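Local atomic coordinates of sorbitol-6-phosphate dehydrogenase (Erwinia amylovora CFBP1430, PDB entry 5O3Z), a protein that catalyses the NAD-linked oxidation of sorbitol 6-phosphate at its second carbon, giving fructose 6-phosphate, as a member of the short-chain dehydrogenase/reductase family. Residues F62-D65 with A70-E73; G167-L172 with I181-L186. All coordinates share one frame; numbering follows the deposited sequence.

Contact 1. Residues F62-D65 with A70-E73; sequences FKVD and ASVE
With chi1 of S71 at 172°, its OG swings away from the backbone N and reaches back to the chain that leaves strand 59-63, where D65 N waits. V64 meets it with CG2, the branch trans to its own N, while CG1 does not touch residues 70-73. The hydrogen bond from D65 N to S71 OG measures 2.9 Å and is almost straight (176°). V64 CG2 flanks the same hydroxyl at 3.5 Å from S71 OG, laying apolar surface beside the bond. OG is gripped a second time, by a water that accepts from it at 3.3 Å. That water gives its own two protons to backbone oxygens, K63 O at 2.8 Å and S71 O at 2.6 Å, and thereby bridges the strand end and the first helical turn. Both segments belong to the start of a beta-alpha-beta crossover of the Rossmann fold: strand 59-63, at the edge of the parallel sheet, turns into helix 69-83, which leads on to strand 88-91 in the middle of the sheet. In classical SDR enzymes the loop after this edge strand borders the adenine pocket of the coenzyme, and the same is likely here. Within the turn, D65 OD1 bonds to T67 OG1, and D68 OD1 takes S71 N. A looser apolar contact lies deeper, where V72 CG2 comes 4.2 Å from V64 CG2, meeting V64 with one methyl only. The same V72 CG2 sits beside a carbonyl oxygen, 3.8 Å from D65 O. Beyond the pair, V72 leans on L122 and C123 of helix 106-133, whereas V64 also touches L75 of the same helix 69-83 and A36 of the neighbouring strand 32-37.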
ATOM      1  N   PHE A  62      33.332  12.058 -14.119  1.00 29.88           N
ATOM      2  CA  PHE A  62      34.058  11.057 -13.297  1.00 31.79           C
ATOM      3  C   PHE A  62      33.689   9.666 -13.775  1.00 30.84           C
ATOM      4  O   PHE A  62      32.587   9.470 -14.243  1.00 30.62           O
ATOM      5  CB  PHE A  62      33.665  11.142 -11.850  1.00 30.91           C
ATOM      6  CG  PHE A  62      33.978  12.455 -11.209  1.00 30.78           C
ATOM      7  CD1 PHE A  62      33.147  13.551 -11.439  1.00 32.08           C
ATOM      8  CD2 PHE A  62      35.040  12.602 -10.332  1.00 31.19           C
ATOM      9  CE1 PHE A  62      33.389  14.750 -10.835  1.00 31.64           C
ATOM     10  CE2 PHE A  62      35.316  13.832  -9.759  1.00 29.79           C
ATOM     11  CZ  PHE A  62      34.472  14.899  -9.987  1.00 31.49           C
ATOM     12  N   LYS A  63      34.647   8.724 -13.707  1.00 29.90           N
ATOM     13  CA  LYS A  63      34.406   7.331 -13.970  1.00 30.37           C
ATOM     14  C   LYS A  63      33.922   6.679 -12.678  1.00 30.74           C
ATOM     15  O   LYS A  63      34.452   6.917 -11.596  1.00 26.68           O
ATOM     16  CB  LYS A  63      35.701   6.635 -14.426  1.00 33.06           C
ATOM     17  CG  LYS A  63      35.488   5.429 -15.328  1.00 35.39           C
ATOM     18  CD  LYS A  63      35.563   4.122 -14.563  1.00 39.08           C
ATOM     19  CE  LYS A  63      35.844   2.933 -15.491  1.00 40.80           C
ATOM     20  NZ  LYS A  63      34.583   2.291 -15.989  1.00 40.82           N
ATOM     21  N   VAL A  64      32.887   5.863 -12.798  1.00 32.43           N
ATOM     22  CA  VAL A  64      32.518   4.981 -11.651  1.00 33.76           C
ATOM     23  C   VAL A  64      31.814   3.695 -12.124  1.00 33.06           C
ATOM     24  O   VAL A  64      31.089   3.679 -13.123  1.00 30.43           O
ATOM     25  CB  VAL A  64      31.682   5.697 -10.556  1.00 32.77           C
ATOM     26  CG1 VAL A  64      30.273   6.046 -11.076  1.00 35.69           C
ATOM     27  CG2 VAL A  64      31.618   4.827  -9.306  1.00 33.65           C
ATOM     28  N   ASP A  65      32.139   2.606 -11.405  1.00 31.31           N
ATOM     29  CA  ASP A  65      31.459   1.345 -11.525  1.00 31.01           C
ATOM     30  C   ASP A  65      30.729   1.277 -10.228  1.00 29.44           C
ATOM     31  O   ASP A  65      31.361   1.026  -9.165  1.00 26.25           O
ATOM     32  CB  ASP A  65      32.480   0.185 -11.660  1.00 32.34           C
ATOM     33  CG  ASP A  65      31.823  -1.193 -11.582  1.00 34.66           C
ATOM     34  OD1 ASP A  65      30.577  -1.309 -11.578  1.00 33.29           O
ATOM     35  OD2 ASP A  65      32.548  -2.187 -11.565  1.00 34.73           O
ATOM     36  N   ALA A  70      35.503  -0.081  -4.243  1.00 28.88           N
ATOM     37  CA  ALA A  70      36.714   0.756  -4.360  1.00 31.13           C
ATOM     38  C   ALA A  70      36.486   1.914  -5.366  1.00 28.24           C
ATOM     39  O   ALA A  70      36.928   3.007  -5.173  1.00 29.78           O
ATOM     40  CB  ALA A  70      37.871  -0.111  -4.833  1.00 30.96           C
ATOM     41  N   SER A  71      35.831   1.616  -6.465  1.00 28.99           N
ATOM     42  CA  SER A  71      35.474   2.614  -7.435  1.00 27.09           C
ATOM     43  C   SER A  71      34.477   3.667  -6.886  1.00 30.70           C
ATOM     44  O   SER A  71      34.638   4.886  -7.090  1.00 29.18           O
ATOM     45  CB  SER A  71      34.964   1.891  -8.689  1.00 27.02           C
ATOM     46  OG  SER A  71      34.416   2.793  -9.616  1.00 27.28           O
ATOM     47  N   VAL A  72      33.471   3.241  -6.101  1.00 29.96           N
ATOM     48  CA  VAL A  72      32.584   4.232  -5.436  1.00 27.74           C
ATOM     49  C   VAL A  72      33.299   5.058  -4.390  1.00 28.06           C
ATOM     50  O   VAL A  72      33.109   6.272  -4.301  1.00 27.35           O
ATOM     51  CB  VAL A  72      31.298   3.529  -4.809  1.00 26.47           C
ATOM     52  CG1 VAL A  72      30.352   4.571  -4.200  1.00 28.00           C
ATOM     53  CG2 VAL A  72      30.599   2.694  -5.874  1.00 27.20           C
ATOM     54  N   GLU A  73      34.127   4.430  -3.559  1.00 29.34           N
ATOM     55  CA  GLU A  73      34.774   5.183  -2.517  1.00 31.49           C
ATOM     56  C   GLU A  73      35.728   6.202  -3.134  1.00 30.65           C
ATOM     57  O   GLU A  73      35.840   7.284  -2.624  1.00 34.64           O
ATOM     58  CB  GLU A  73      35.510   4.271  -1.559  1.00 32.18           C
ATOM     59  CG  GLU A  73      34.588   3.480  -0.655  1.00 37.26           C
ATOM     60  CD  GLU A  73      35.305   2.295  -0.039  1.00 39.86           C
ATOM     61  OE1 GLU A  73      36.435   1.967  -0.509  1.00 40.48           O
ATOM     62  OE2 GLU A  73      34.747   1.729   0.919  1.00 45.23           O
TER
HETATM   63  O   HOH W   1      35.585   5.850  -9.294  1.00 38.96           O

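Contact 2. Residues G167-L172 with I181-L186; sequences GLTQSL and ITVHSL
Two hydroxyls, T169 OG1 and S185 OG, approach to 2.5 Å between helix 156-176 and strand 182-188, a pair so short that its hydrogen bonding is doubtful. Each has a further partner: T169 OG1 bonds to Y120 OH of helix 106-133, and S185 OG to Q142 OE1 on strand 139-145, so the buried hydroxyls lie between Y120 and Q142. At chi1 -77° OG1 of T169 lies anti to the carbonyl carbon and meets S185 OG, which leaves the methyl, CG2, to rest on the strand backbone, 3.7 Å from V183 O and 3.9 Å from H184 CA. Helix and strand run nearly antiparallel here, at 166° with their axes 7.5 Å apart, as expected of the returning limb in a right-handed beta-alpha-beta unit of the Rossmann fold: strand 139-145, helix 156-176, strand 182-188. Near its start this helix holds the Tyr-x-x-x-Lys sequence characteristic of SDR active sites. The apolar part centres on V183, whose two methyls straddle the approach of L172: CG1 lies 3.9 Å and CG2 4.0 Å from L172 CB, and the two side chains cross at about a right angle. V183 CG1 also sits 3.8 Å from T169 O, while Y120 of helix 106-133 and I140 of strand 139-145 also touch V183. Across the helix, Q170 OE1 and S171 OG bond to G151 N and S152 O of a second subunit.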
ATOM      1  N   GLY A 167      12.640  -0.498  -0.166  1.00 19.59           N
ATOM      2  CA  GLY A 167      13.086  -0.882   1.191  1.00 20.37           C
ATOM      3  C   GLY A 167      14.340  -0.147   1.654  1.00 20.30           C
ATOM      4  O   GLY A 167      14.409   0.344   2.780  1.00 18.57           O
ATOM      5  N   LEU A 168      15.331  -0.098   0.764  1.00 20.19           N
ATOM      6  CA  LEU A 168      16.567   0.638   1.095  1.00 21.57           C
ATOM      7  C   LEU A 168      16.300   2.127   1.296  1.00 22.15           C
ATOM      8  O   LEU A 168      16.688   2.689   2.316  1.00 21.55           O
ATOM      9  CB  LEU A 168      17.641   0.405   0.040  1.00 22.05           C
ATOM     10  CG  LEU A 168      18.940   1.124   0.337  1.00 21.88           C
ATOM     11  CD1 LEU A 168      19.506   0.791   1.708  1.00 21.99           C
ATOM     12  CD2 LEU A 168      19.923   0.822  -0.712  1.00 22.50           C
ATOM     13  N   THR A 169      15.501   2.725   0.395  1.00 22.15           N
ATOM     14  CA  THR A 169      15.030   4.113   0.557  1.00 21.79           C
ATOM     15  C   THR A 169      14.363   4.363   1.919  1.00 21.38           C
ATOM     16  O   THR A 169      14.653   5.370   2.536  1.00 21.26           O
ATOM     17  CB  THR A 169      14.098   4.571  -0.601  1.00 20.94           C
ATOM     18  OG1 THR A 169      14.814   4.893  -1.787  1.00 21.38           O
ATOM     19  CG2 THR A 169      13.274   5.742  -0.197  1.00 21.52           C
ATOM     20  N   GLN A 170      13.513   3.473   2.447  1.00 21.30           N
ATOM     21  CA  GLN A 170      12.878   3.734   3.718  1.00 20.76           C
ATOM     22  C   GLN A 170      13.870   3.603   4.903  1.00 21.79           C
ATOM     23  O   GLN A 170      13.846   4.423   5.828  1.00 21.67           O
ATOM     24  CB  GLN A 170      11.629   2.815   3.919  1.00 19.62           C
ATOM     25  CG  GLN A 170      10.567   3.048   2.879  1.00 19.69           C
ATOM     26  CD  GLN A 170       9.325   2.189   3.131  1.00 19.11           C
ATOM     27  OE1 GLN A 170       9.166   1.648   4.188  1.00 18.28           O
ATOM     28  NE2 GLN A 170       8.481   2.092   2.127  1.00 17.85           N
ATOM     29  N   SER A 171      14.687   2.547   4.913  1.00 23.52           N
ATOM     30  CA  SER A 171      15.686   2.381   5.935  1.00 24.86           C
ATOM     31  C   SER A 171      16.676   3.586   5.910  1.00 24.16           C
ATOM     32  O   SER A 171      17.030   4.095   6.974  1.00 24.42           O
ATOM     33  CB  SER A 171      16.519   1.111   5.742  1.00 25.95           C
ATOM     34  OG  SER A 171      15.812  -0.020   6.213  1.00 29.55           O
ATOM     35  N   LEU A 172      17.178   3.936   4.720  1.00 22.87           N
ATOM     36  CA  LEU A 172      18.044   5.156   4.593  1.00 22.49           C
ATOM     37  C   LEU A 172      17.413   6.396   5.224  1.00 23.38           C
ATOM     38  O   LEU A 172      18.058   7.149   5.987  1.00 25.23           O
ATOM     39  CB  LEU A 172      18.318   5.494   3.132  1.00 22.79           C
ATOM     40  CG  LEU A 172      19.232   4.501   2.380  1.00 23.89           C
ATOM     41  CD1 LEU A 172      19.446   4.784   0.935  1.00 22.42           C
ATOM     42  CD2 LEU A 172      20.560   4.405   3.083  1.00 24.80           C
ATOM     43  N   ILE A 181      18.740  14.752   6.280  1.00 24.55           N
ATOM     44  CA  ILE A 181      18.814  14.291   4.912  1.00 24.79           C
ATOM     45  C   ILE A 181      17.549  13.480   4.606  1.00 24.51           C
ATOM     46  O   ILE A 181      17.256  12.581   5.330  1.00 23.07           O
ATOM     47  CB  ILE A 181      20.038  13.376   4.660  1.00 25.25           C
ATOM     48  CG1 ILE A 181      21.360  14.098   5.005  1.00 26.69           C
ATOM     49  CG2 ILE A 181      20.089  13.049   3.166  1.00 26.01           C
ATOM     50  CD1 ILE A 181      22.543  13.186   5.087  1.00 26.49           C
ATOM     51  N   THR A 182      16.872  13.814   3.524  1.00 23.36           N
ATOM     52  CA  THR A 182      15.752  13.052   3.009  1.00 23.89           C
ATOM     53  C   THR A 182      16.133  12.149   1.799  1.00 23.83           C
ATOM     54  O   THR A 182      17.052  12.431   1.053  1.00 24.36           O
ATOM     55  CB  THR A 182      14.600  13.966   2.581  1.00 22.38           C
ATOM     56  OG1 THR A 182      14.930  14.645   1.376  1.00 24.58           O
ATOM     57  CG2 THR A 182      14.233  14.930   3.625  1.00 22.25           C
ATOM     58  N   VAL A 183      15.337  11.090   1.588  1.00 24.35           N
ATOM     59  CA  VAL A 183      15.612  10.004   0.645  1.00 22.63           C
ATOM     60  C   VAL A 183      14.273   9.589   0.046  1.00 22.45           C
ATOM     61  O   VAL A 183      13.326   9.307   0.824  1.00 22.52           O
ATOM     62  CB  VAL A 183      16.176   8.801   1.398  1.00 22.83           C
ATOM     63  CG1 VAL A 183      16.721   7.720   0.396  1.00 22.13           C
ATOM     64  CG2 VAL A 183      17.240   9.226   2.411  1.00 24.30           C
ATOM     65  N   HIS A 184      14.203   9.550  -1.266  1.00 22.82           N
ATOM     66  CA  HIS A 184      13.039   9.154  -2.071  1.00 22.93           C
ATOM     67  C   HIS A 184      13.383   8.279  -3.204  1.00 24.61           C
ATOM     68  O   HIS A 184      14.507   8.339  -3.724  1.00 23.28           O
ATOM     69  CB  HIS A 184      12.353  10.370  -2.661  1.00 23.19           C
ATOM     70  CG  HIS A 184      11.904  11.357  -1.645  1.00 23.03           C
ATOM     71  ND1 HIS A 184      10.848  11.086  -0.779  1.00 24.12           N
ATOM     72  CD2 HIS A 184      12.389  12.584  -1.302  1.00 23.16           C
ATOM     73  CE1 HIS A 184      10.730  12.096   0.076  1.00 23.94           C
ATOM     74  NE2 HIS A 184      11.645  13.030  -0.225  1.00 23.84           N
ATOM     75  N   SER A 185      12.405   7.466  -3.626  1.00 21.28           N
ATOM     76  CA  SER A 185      12.501   6.696  -4.826  1.00 20.86           C
ATOM     77  C   SER A 185      11.413   7.202  -5.759  1.00 21.93           C
ATOM     78  O   SER A 185      10.230   7.411  -5.341  1.00 20.53           O
ATOM     79  CB  SER A 185      12.342   5.202  -4.500  1.00 21.49           C
ATOM     80  OG  SER A 185      13.534   4.649  -3.935  1.00 21.62           O
ATOM     81  N   LEU A 186      11.776   7.408  -7.017  1.00 21.02           N
ATOM     82  CA  LEU A 186      10.837   7.895  -8.010  1.00 21.72           C
ATOM     83  C   LEU A 186      10.381   6.779  -8.851  1.00 22.40           C
ATOM     84  O   LEU A 186      11.189   6.163  -9.529  1.00 21.03           O
ATOM     85  CB  LEU A 186      11.471   8.983  -8.929  1.00 23.01           C
ATOM     86  CG  LEU A 186      12.013  10.260  -8.323  1.00 23.71           C
ATOM     87  CD1 LEU A 186      12.265  11.328  -9.415  1.00 24.17           C
ATOM     88  CD2 LEU A 186      11.072  10.783  -7.214  1.00 25.02           C
TER

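How the contacts relate
From the N terminus, contact 1 comes first: the chain leaves edge strand 59-63 and a five-residue connection, 64-68, returns it onto helix 69-83. Strand 88-91, helix 106-133 and strand 139-145 follow before helix 156-176 opens contact 2; after eight intervening residues, segment 181-186 closes it. The loops are in series, neither nested nor crossing. Contact 1 ties the end of the outer strand to helix 69-83, the helix that follows it; contact 2 ties a helix to the strand after it, next to the other edge strand, 253-256. Their centres lie 22 Å apart and they do not touch, but both reach one seven-stranded sheet, with helix 106-133 packing against each.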